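Side-chain contacts in Lmo2125 protein (Listeria monocytogenes serovar 1/2a, PDB 5TU0), which binds maltose and, as a lipoprotein of the bacterial solute-binding protein 1 family, probably delivers it to a membrane sugar transporter: residues K378-E381 with D382-Q386; S349-W352 with T353-N357; E310-N314 with L315-D319. The protein carries 2 engineered substitutions. All blocks are in the same frame, centred on the assembly; numbering follows the deposited sequence.

Contact 1: K378-E381 with D382-Q386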
ATOM      1  N   LYS A 378      -6.144  20.350  13.444  1.00 26.92           N
ATOM      2  CA  LYS A 378      -7.024  20.636  14.576  1.00 29.53           C
ATOM      3  C   LYS A 378      -8.270  19.737  14.506  1.00 28.30           C
ATOM      4  O   LYS A 378      -8.738  19.258  15.529  1.00 28.51           O
ATOM      5  CB  LYS A 378      -7.403  22.128  14.664  1.00 32.94           C
ATOM      6  CG  LYS A 378      -8.253  22.438  15.883  1.00 37.46           C
ATOM      7  CD  LYS A 378      -8.258  23.929  16.242  1.00 44.19           C
ATOM      8  CE  LYS A 378      -8.853  24.146  17.631  1.00 47.14           C
ATOM      9  NZ  LYS A 378      -8.628  25.534  18.131  1.00 52.06           N
ATOM     10  N   VAL A 379      -8.777  19.484  13.308  1.00 26.80           N
ATOM     11  CA  VAL A 379      -9.935  18.589  13.136  1.00 27.31           C
ATOM     12  C   VAL A 379      -9.574  17.174  13.599  1.00 25.48           C
ATOM     13  O   VAL A 379     -10.324  16.537  14.343  1.00 23.60           O
ATOM     14  CB  VAL A 379     -10.421  18.550  11.666  1.00 27.53           C
ATOM     15  CG1 VAL A 379     -11.411  17.421  11.419  1.00 28.67           C
ATOM     16  CG2 VAL A 379     -11.033  19.882  11.263  1.00 29.59           C
ATOM     17  N   ILE A 380      -8.414  16.702  13.166  1.00 24.68           N
ATOM     18  CA  ILE A 380      -7.978  15.345  13.501  1.00 25.20           C
ATOM     19  C   ILE A 380      -7.771  15.194  15.022  1.00 25.21           C
ATOM     20  O   ILE A 380      -8.281  14.250  15.626  1.00 25.21           O
ATOM     21  CB  ILE A 380      -6.692  14.988  12.722  1.00 24.71           C
ATOM     22  CG1 ILE A 380      -6.965  15.003  11.203  1.00 25.30           C
ATOM     23  CG2 ILE A 380      -6.166  13.629  13.147  1.00 24.22           C
ATOM     24  CD1 ILE A 380      -5.717  14.893  10.357  1.00 24.93           C
ATOM     25  N   GLU A 381      -7.033  16.137  15.611  1.00 26.29           N
ATOM     26  CA  GLU A 381      -6.734  16.177  17.049  1.00 28.92           C
ATOM     27  C   GLU A 381      -7.980  16.136  17.900  1.00 29.36           C
ATOM     28  O   GLU A 381      -8.044  15.405  18.899  1.00 28.57           O
ATOM     29  CB  GLU A 381      -6.004  17.468  17.417  1.00 32.25           C
ATOM     30  CG  GLU A 381      -4.562  17.520  16.990  1.00 36.10           C
ATOM     31  CD  GLU A 381      -3.896  18.843  17.327  1.00 37.68           C
ATOM     32  OE1 GLU A 381      -4.592  19.856  17.588  1.00 41.67           O
ATOM     33  OE2 GLU A 381      -2.659  18.856  17.324  1.00 42.67           O
ATOM     34  N   ASP A 382      -8.964  16.937  17.505  1.00 28.63           N
ATOM     35  CA  ASP A 382     -10.213  17.015  18.239  1.00 30.93           C
ATOM     36  C   ASP A 382     -10.969  15.703  18.137  1.00 29.69           C
ATOM     37  O   ASP A 382     -11.504  15.235  19.132  1.00 30.41           O
ATOM     38  CB  ASP A 382     -11.057  18.226  17.800  1.00 33.50           C
ATOM     39  CG  ASP A 382     -10.456  19.560  18.267  1.00 37.42           C
ATOM     40  OD1 ASP A 382      -9.460  19.543  19.033  1.00 41.77           O
ATOM     41  OD2 ASP A 382     -10.972  20.634  17.875  1.00 41.25           O
ATOM     42  N   ASN A 383     -10.996  15.102  16.950  1.00 28.62           N
ATOM     43  CA  ASN A 383     -11.645  13.782  16.792  1.00 28.86           C
ATOM     44  C   ASN A 383     -10.947  12.694  17.602  1.00 28.09           C
ATOM     45  O   ASN A 383     -11.613  11.847  18.192  1.00 28.94           O
ATOM     46  CB  ASN A 383     -11.736  13.374  15.330  1.00 28.32           C
ATOM     47  CG  ASN A 383     -12.857  14.088  14.602  1.00 29.95           C
ATOM     48  OD1 ASN A 383     -13.884  14.421  15.196  1.00 32.13           O
ATOM     49  ND2 ASN A 383     -12.685  14.300  13.305  1.00 29.70           N
ATOM     50  N   VAL A 384      -9.617  12.719  17.633  1.00 27.43           N
ATOM     51  CA  VAL A 384      -8.846  11.746  18.416  1.00 28.03           C
ATOM     52  C   VAL A 384      -9.208  11.859  19.912  1.00 29.79           C
ATOM     53  O   VAL A 384      -9.488  10.851  20.570  1.00 31.36           O
ATOM     54  CB  VAL A 384      -7.317  11.913  18.188  1.00 26.81           C
ATOM     55  CG1 VAL A 384      -6.507  11.135  19.216  1.00 28.23           C
ATOM     56  CG2 VAL A 384      -6.931  11.482  16.783  1.00 26.07           C
ATOM     57  N   THR A 385      -9.213  13.089  20.423  1.00 29.87           N
ATOM     58  CA  THR A 385      -9.552  13.371  21.813  1.00 32.27           C
ATOM     59  C   THR A 385     -10.961  12.922  22.182  1.00 33.84           C
ATOM     60  O   THR A 385     -11.172  12.330  23.256  1.00 32.66           O
ATOM     61  CB  THR A 385      -9.423  14.875  22.098  1.00 33.24           C
ATOM     62  OG1 THR A 385      -8.058  15.268  21.905  1.00 32.61           O
ATOM     63  CG2 THR A 385      -9.860  15.220  23.528  1.00 36.31           C
ATOM     64  N   GLN A 386     -11.910  13.195  21.290  1.00 34.07           N
ATOM     65  CA  GLN A 386     -13.328  12.854  21.495  1.00 38.29           C
ATOM     66  C   GLN A 386     -13.672  11.378  21.406  1.00 37.04           C
ATOM     67  O   GLN A 386     -14.499  10.878  22.165  1.00 37.83           O
ATOM     68  CB  GLN A 386     -14.181  13.564  20.440  1.00 41.46           C
ATOM     69  CG  GLN A 386     -14.147  15.076  20.531  1.00 46.22           C
ATOM     70  CD  GLN A 386     -14.998  15.613  21.643  1.00 51.87           C
ATOM     71  OE1 GLN A 386     -14.522  16.371  22.497  1.00 56.50           O
ATOM     72  NE2 GLN A 386     -16.268  15.214  21.657  1.00 55.16           N
TER
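Lys-378 and Asp-382 meet one helical turn apart on helix 369-387, their side chains slanting across each other. The lysine CG stands anti to its backbone N (chi1 -177°) and the chain runs on extended, which brings aliphatic carbon rather than the ammonium to the carboxylate: CG of Lys-378 is 3.8 Å from OD2 of Asp-382, whereas NZ of Lys-378 remains 5.4 Å from that oxygen. The opposite charges could attract each other at this distance, but they form no direct ion pair. In the backbone, Asp-382 N donates to Lys-378 O at 3.1 Å, the first of four consecutive i to i+4 backbone bonds.

Val-379 runs alongside Asn-383, both side chains pointing the same way. The contact is between the CG1 methyl of Val-379 and the amide nitrogen ND2 of Asn-383, 3.9 Å apart. ND2 also comes near Val-379 O, but the angle is too poor for a bond, and that oxygen takes the backbone N-H of Asn-383 instead.

Ile-380 turns to the buried side. Its CG2 methyl lies 4.3 Å from CG2 of Val-384, a loose apolar contact, while Val-384 N gives its hydrogen to Ile-380 O at 2.9 Å.

Glu-381 closes the series, its backbone O accepting from Thr-385 N at 3.0 Å.

Around this turn the helix is amphipathic. Asn-383 and Val-384 rest against Glu-350 of helix 348-363, Val-384 also reaches Lys-186 and Glu-347 in loops, and Ile-380 packs on Ile-188 of strand 187-189.

Contact 2: S349-W352 with T353-N357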
ATOM      1  N   SER A 349      -7.924   6.057  11.840  1.00 27.73           N
ATOM      2  CA  SER A 349      -9.230   6.269  11.228  1.00 28.88           C
ATOM      3  C   SER A 349      -9.611   7.751  11.156  1.00 28.08           C
ATOM      4  O   SER A 349     -10.329   8.128  10.258  1.00 29.15           O
ATOM      5  CB  SER A 349     -10.325   5.489  11.972  1.00 30.97           C
ATOM      6  OG  SER A 349     -10.515   6.012  13.268  1.00 34.35           O
ATOM      7  N   GLU A 350      -9.098   8.589  12.067  1.00 26.75           N
ATOM      8  CA  GLU A 350      -9.445  10.013  12.105  1.00 27.44           C
ATOM      9  C   GLU A 350      -8.595  10.841  11.144  1.00 26.34           C
ATOM     10  O   GLU A 350      -8.951  11.949  10.797  1.00 26.70           O
ATOM     11  CB  GLU A 350      -9.322  10.541  13.537  1.00 27.83           C
ATOM     12  CG  GLU A 350     -10.110   9.688  14.535  1.00 29.35           C
ATOM     13  CD  GLU A 350     -11.553   9.490  14.111  1.00 30.44           C
ATOM     14  OE1 GLU A 350     -12.216  10.488  13.737  1.00 30.83           O
ATOM     15  OE2 GLU A 350     -12.013   8.333  14.132  1.00 32.99           O
ATOM     16  N   VAL A 351      -7.482  10.289  10.692  1.00 25.60           N
ATOM     17  CA  VAL A 351      -6.614  11.010   9.769  1.00 26.19           C
ATOM     18  C   VAL A 351      -7.250  11.250   8.390  1.00 28.41           C
ATOM     19  O   VAL A 351      -7.105  12.332   7.829  1.00 27.05           O
ATOM     20  CB  VAL A 351      -5.263  10.284   9.634  1.00 25.30           C
ATOM     21  CG1 VAL A 351      -4.369  10.932   8.573  1.00 24.87           C
ATOM     22  CG2 VAL A 351      -4.551  10.277  10.981  1.00 25.40           C
ATOM     23  N   TRP A 352      -7.976  10.258   7.876  1.00 30.78           N
ATOM     24  CA  TRP A 352      -8.541  10.318   6.497  1.00 32.94           C
ATOM     25  C   TRP A 352      -9.416  11.517   6.135  1.00 34.17           C
ATOM     26  O   TRP A 352      -9.106  12.230   5.179  1.00 36.20           O
ATOM     27  CB  TRP A 352      -9.241   8.994   6.156  1.00 33.13           C
ATOM     28  CG  TRP A 352      -8.296   7.846   6.272  1.00 32.13           C
ATOM     29  CD1 TRP A 352      -8.307   6.870   7.225  1.00 31.49           C
ATOM     30  CD2 TRP A 352      -7.153   7.589   5.442  1.00 31.02           C
ATOM     31  NE1 TRP A 352      -7.257   6.008   7.023  1.00 31.74           N
ATOM     32  CE2 TRP A 352      -6.531   6.427   5.940  1.00 30.81           C
ATOM     33  CE3 TRP A 352      -6.605   8.222   4.308  1.00 30.90           C
ATOM     34  CZ2 TRP A 352      -5.393   5.880   5.353  1.00 30.27           C
ATOM     35  CZ3 TRP A 352      -5.466   7.681   3.722  1.00 30.55           C
ATOM     36  CH2 TRP A 352      -4.872   6.517   4.248  1.00 31.15           C
ATOM     37  N   THR A 353     -10.476  11.778   6.893  1.00 36.24           N
ATOM     38  CA  THR A 353     -11.343  12.921   6.593  1.00 37.90           C
ATOM     39  C   THR A 353     -10.617  14.252   6.763  1.00 37.34           C
ATOM     40  O   THR A 353     -10.769  15.163   5.933  1.00 38.55           O
ATOM     41  CB  THR A 353     -12.641  12.891   7.426  1.00 40.89           C
ATOM     42  OG1 THR A 353     -12.325  12.765   8.817  1.00 43.72           O
ATOM     43  CG2 THR A 353     -13.481  11.702   7.013  1.00 42.82           C
ATOM     44  N   GLY A 354      -9.796  14.355   7.811  1.00 35.03           N
ATOM     45  CA  GLY A 354      -9.005  15.566   8.041  1.00 32.21           C
ATOM     46  C   GLY A 354      -7.974  15.810   6.940  1.00 30.07           C
ATOM     47  O   GLY A 354      -7.770  16.965   6.508  1.00 29.37           O
ATOM     48  N   ALA A 355      -7.324  14.734   6.487  1.00 27.49           N
ATOM     49  CA  ALA A 355      -6.321  14.840   5.433  1.00 27.59           C
ATOM     50  C   ALA A 355      -6.926  15.255   4.067  1.00 27.78           C
ATOM     51  O   ALA A 355      -6.233  15.912   3.277  1.00 26.99           O
ATOM     52  CB  ALA A 355      -5.505  13.558   5.318  1.00 28.01           C
ATOM     53  N   GLU A 356      -8.205  14.929   3.813  1.00 28.69           N
ATOM     54  CA  GLU A 356      -8.893  15.361   2.565  1.00 31.21           C
ATOM     55  C   GLU A 356      -8.867  16.887   2.467  1.00 29.62           C
ATOM     56  O   GLU A 356      -8.434  17.454   1.446  1.00 29.46           O
ATOM     57  CB  GLU A 356     -10.378  14.938   2.502  1.00 34.34           C
ATOM     58  CG  GLU A 356     -10.704  13.460   2.403  1.00 37.46           C
ATOM     59  CD  GLU A 356     -12.225  13.189   2.365  1.00 40.26           C
ATOM     60  OE1 GLU A 356     -13.005  14.038   1.858  1.00 41.65           O
ATOM     61  OE2 GLU A 356     -12.650  12.120   2.848  1.00 43.53           O
ATOM     62  N   ASN A 357      -9.338  17.552   3.524  1.00 28.31           N
ATOM     63  CA  ASN A 357      -9.354  19.010   3.565  1.00 28.01           C
ATOM     64  C   ASN A 357      -7.965  19.607   3.471  1.00 27.29           C
ATOM     65  O   ASN A 357      -7.762  20.634   2.821  1.00 25.80           O
ATOM     66  CB  ASN A 357      -9.968  19.525   4.866  1.00 29.94           C
ATOM     67  CG  ASN A 357     -11.392  19.075   5.062  1.00 30.79           C
ATOM     68  OD1 ASN A 357     -11.817  18.066   4.516  1.00 32.15           O
ATOM     69  ND2 ASN A 357     -12.133  19.826   5.844  1.00 33.25           N
TER
HETATM   70  O   HOH W   1     -12.991  11.332  11.275  1.00 43.00           O
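Glu-350 and Thr-353 are joined through a water in the early part of helix 348-363, within the fold of a solute-binding protein. The water donates to OE1 of Glu-350 at 2.7 Å and lies 2.9 Å from OG1 of Thr-353. With chi1 at 53°, the threonine hydroxyl sits between its own backbone N and carbonyl carbon, and from there it reaches the water. The same OE1 forms a salt bridge with Lys-387, so OE1 has two partners, the water and the lysine.

Two i to i+4 backbone bonds cross the contact. Ala-355 N lies nearly in line with the C=O of Val-351, 2.8 Å from its oxygen, while the bond from Glu-356 N to Trp-352 O is longer, at 3.2 Å, and more bent, with an N-H...O angle of 143°.

On the buried side, Val-351 and Ala-355 both touch Phe-163 of helix 163-172. The side chain of Trp-352 points away from the following residues and is about 5 Å from a bound glucose unit.

Across the turn itself, the CG1 methyl of Val-351 lies 4.3 Å from CB of Ala-355.

Contact 3: E310-N314 with L315-D319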
ATOM      1  N   GLU A 310       3.069 -11.050  -7.459  1.00 33.52           N
ATOM      2  CA  GLU A 310       3.079 -10.192  -6.275  1.00 33.36           C
ATOM      3  C   GLU A 310       4.435 -10.334  -5.611  1.00 30.13           C
ATOM      4  O   GLU A 310       4.975 -11.428  -5.521  1.00 29.94           O
ATOM      5  CB  GLU A 310       1.902 -10.506  -5.360  1.00 35.37           C
ATOM      6  CG  GLU A 310       0.592 -10.173  -6.071  1.00 39.04           C
ATOM      7  CD  GLU A 310      -0.588 -10.067  -5.155  1.00 39.96           C
ATOM      8  OE1 GLU A 310      -0.536  -9.252  -4.229  1.00 43.78           O
ATOM      9  OE2 GLU A 310      -1.590 -10.763  -5.392  1.00 43.97           O
ATOM     10  N   VAL A 311       4.987  -9.215  -5.163  1.00 27.85           N
ATOM     11  CA  VAL A 311       6.324  -9.184  -4.602  1.00 27.72           C
ATOM     12  C   VAL A 311       6.394  -9.802  -3.211  1.00 27.35           C
ATOM     13  O   VAL A 311       5.683  -9.371  -2.308  1.00 27.45           O
ATOM     14  CB  VAL A 311       6.870  -7.747  -4.569  1.00 27.67           C
ATOM     15  CG1 VAL A 311       8.284  -7.730  -4.022  1.00 28.00           C
ATOM     16  CG2 VAL A 311       6.818  -7.154  -5.978  1.00 28.41           C
ATOM     17  N   PRO A 312       7.266 -10.808  -3.029  1.00 28.76           N
ATOM     18  CA  PRO A 312       7.368 -11.462  -1.724  1.00 28.52           C
ATOM     19  C   PRO A 312       7.941 -10.608  -0.603  1.00 28.60           C
ATOM     20  O   PRO A 312       8.819  -9.783  -0.836  1.00 29.47           O
ATOM     21  CB  PRO A 312       8.338 -12.630  -1.969  1.00 29.28           C
ATOM     22  CG  PRO A 312       8.494 -12.747  -3.430  1.00 30.47           C
ATOM     23  CD  PRO A 312       8.127 -11.439  -4.043  1.00 29.22           C
ATOM     24  N   ALA A 313       7.467 -10.870   0.611  1.00 28.53           N
ATOM     25  CA  ALA A 313       7.968 -10.229   1.822  1.00 28.53           C
ATOM     26  C   ALA A 313       9.289 -10.874   2.239  1.00 28.27           C
ATOM     27  O   ALA A 313      10.208 -10.187   2.664  1.00 28.28           O
ATOM     28  CB  ALA A 313       6.955 -10.355   2.945  1.00 27.60           C
ATOM     29  N   ASN A 314       9.375 -12.198   2.114  1.00 29.02           N
ATOM     30  CA  ASN A 314      10.593 -12.955   2.476  1.00 30.24           C
ATOM     31  C   ASN A 314      11.742 -12.409   1.632  1.00 31.57           C
ATOM     32  O   ASN A 314      11.636 -12.372   0.409  1.00 30.68           O
ATOM     33  CB  ASN A 314      10.356 -14.471   2.247  1.00 30.35           C
ATOM     34  CG  ASN A 314      11.557 -15.325   2.587  1.00 31.00           C
ATOM     35  OD1 ASN A 314      12.663 -15.067   2.113  1.00 32.93           O
ATOM     36  ND2 ASN A 314      11.345 -16.382   3.384  1.00 30.90           N
ATOM     37  N   LEU A 315      12.813 -11.957   2.288  1.00 32.18           N
ATOM     38  CA  LEU A 315      13.937 -11.323   1.583  1.00 34.21           C
ATOM     39  C   LEU A 315      14.669 -12.241   0.601  1.00 35.20           C
ATOM     40  O   LEU A 315      15.066 -11.789  -0.470  1.00 35.30           O
ATOM     41  CB  LEU A 315      14.930 -10.712   2.578  1.00 35.42           C
ATOM     42  CG  LEU A 315      14.373  -9.574   3.435  1.00 35.89           C
ATOM     43  CD1 LEU A 315      15.368  -9.147   4.505  1.00 37.74           C
ATOM     44  CD2 LEU A 315      13.966  -8.385   2.585  1.00 35.74           C
ATOM     45  N   LYS A 316      14.848 -13.520   0.953  1.00 36.18           N
ATOM     46  CA  LYS A 316      15.520 -14.450   0.047  1.00 37.11           C
ATOM     47  C   LYS A 316      14.678 -14.562  -1.230  1.00 35.64           C
ATOM     48  O   LYS A 316      15.210 -14.562  -2.344  1.00 35.53           O
ATOM     49  CB  LYS A 316      15.698 -15.849   0.673  1.00 40.19           C
ATOM     50  CG  LYS A 316      16.274 -15.953   2.093  1.00 42.36           C
ATOM     51  CD  LYS A 316      17.713 -15.490   2.261  1.00 45.98           C
ATOM     52  CE  LYS A 316      17.865 -14.009   2.603  1.00 47.74           C
ATOM     53  NZ  LYS A 316      17.374 -13.655   3.976  1.00 47.48           N
ATOM     54  N   ALA A 317      13.359 -14.677  -1.054  1.00 33.31           N
ATOM     55  CA  ALA A 317      12.418 -14.764  -2.178  1.00 33.09           C
ATOM     56  C   ALA A 317      12.332 -13.442  -2.933  1.00 32.59           C
ATOM     57  O   ALA A 317      12.147 -13.432  -4.143  1.00 31.55           O
ATOM     58  CB  ALA A 317      11.036 -15.170  -1.697  1.00 31.75           C
ATOM     59  N   ARG A 318      12.455 -12.324  -2.215  1.00 32.48           N
ATOM     60  CA  ARG A 318      12.395 -11.012  -2.873  1.00 33.28           C
ATOM     61  C   ARG A 318      13.607 -10.796  -3.799  1.00 35.01           C
ATOM     62  O   ARG A 318      13.466 -10.211  -4.877  1.00 35.22           O
ATOM     63  CB  ARG A 318      12.290  -9.889  -1.846  1.00 32.92           C
ATOM     64  CG  ARG A 318      11.874  -8.561  -2.450  1.00 32.68           C
ATOM     65  CD  ARG A 318      11.862  -7.461  -1.401  1.00 32.70           C
ATOM     66  NE  ARG A 318      11.114  -7.816  -0.189  1.00 32.24           N
ATOM     67  CZ  ARG A 318      11.017  -7.030   0.884  1.00 31.34           C
ATOM     68  NH1 ARG A 318      11.599  -5.838   0.898  1.00 30.73           N
ATOM     69  NH2 ARG A 318      10.348  -7.452   1.953  1.00 30.92           N
ATOM     70  N   ASP A 319      14.787 -11.260  -3.378  1.00 36.98           N
ATOM     71  CA  ASP A 319      15.998 -11.199  -4.223  1.00 39.64           C
ATOM     72  C   ASP A 319      15.806 -12.033  -5.488  1.00 39.20           C
ATOM     73  O   ASP A 319      16.160 -11.591  -6.583  1.00 39.20           O
ATOM     74  CB  ASP A 319      17.243 -11.695  -3.479  1.00 43.21           C
ATOM     75  CG  ASP A 319      17.746 -10.709  -2.431  1.00 46.81           C
ATOM     76  OD1 ASP A 319      17.272  -9.548  -2.397  1.00 50.95           O
ATOM     77  OD2 ASP A 319      18.641 -11.090  -1.645  1.00 50.57           O
TER
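Arg-318 holds its CG anti to the backbone N (chi1 -165°) and bends at chi3 (-50°), a course that carries its guanidinium back past the start of the helix to Pro-312 and Ala-313. Asn-314 has CG anti as well, which turns OD1 toward the amides of Lys-316 and Ala-317.

The arginine grips two successive carbonyls from one edge. NE of Arg-318 donates to Pro-312 O at 3.1 Å, lying in the plane of that carbonyl, and NH2 of Arg-318 donates to Ala-313 O at 2.8 Å. Both oxygens lie 26° out of the guanidinium plane, so neither bond is coplanar with the group. Leu-315 covers one face of the group: its CD2 methyl sits 3.6 Å above the plane, over the centre. NH2 also forms a salt bridge with Asp-96, and together these contacts fix how the buried group is turned.

OD1 of Asn-314 accepts from Ala-317 N at 3.3 Å in a nearly straight bond, with the donor well above the amide plane. Its shorter approach to Lys-316 N is a weak bond because the hydrogen points poorly. ND2 of Asn-314 binds Thr-296 O, which ties down the other end of the amide.

Apolar contacts also join the two segments. CB of Pro-312 is 3.7 Å from CB of Ala-317, and CG1 of Val-311 lies 4.0 Å from the aliphatic CG of Arg-318.

Strand 311-312 pairs with strand 105-121, and Lys-316 reaches Asp-91 in a salt bridge. The whole is a strand-to-helix junction in which Asn-314 is the N-cap of helix 315-323.

Overall arrangement
Contacts 1 and 2 lie on consecutive helices, 369-387 and 348-363, that pack against each other: the centres of the two contacts are about 10 Å apart, and Ile-380 CG1 comes 3.8 Å from Gly-354 CA. Both are partly buried turns in which backbone bonds repeat and side chains add little direct bonding, though contact 2 includes a water bridge and approaches the sugar. Contact 3 lies on the opposite side of the chain's centre, about 32 Å from contact 2 and about 39 Å from contact 1, centre to centre. It is the buried one, joining a strand to a new helix, and there side chains bond directly to backbone through a guanidinium and a capping amide.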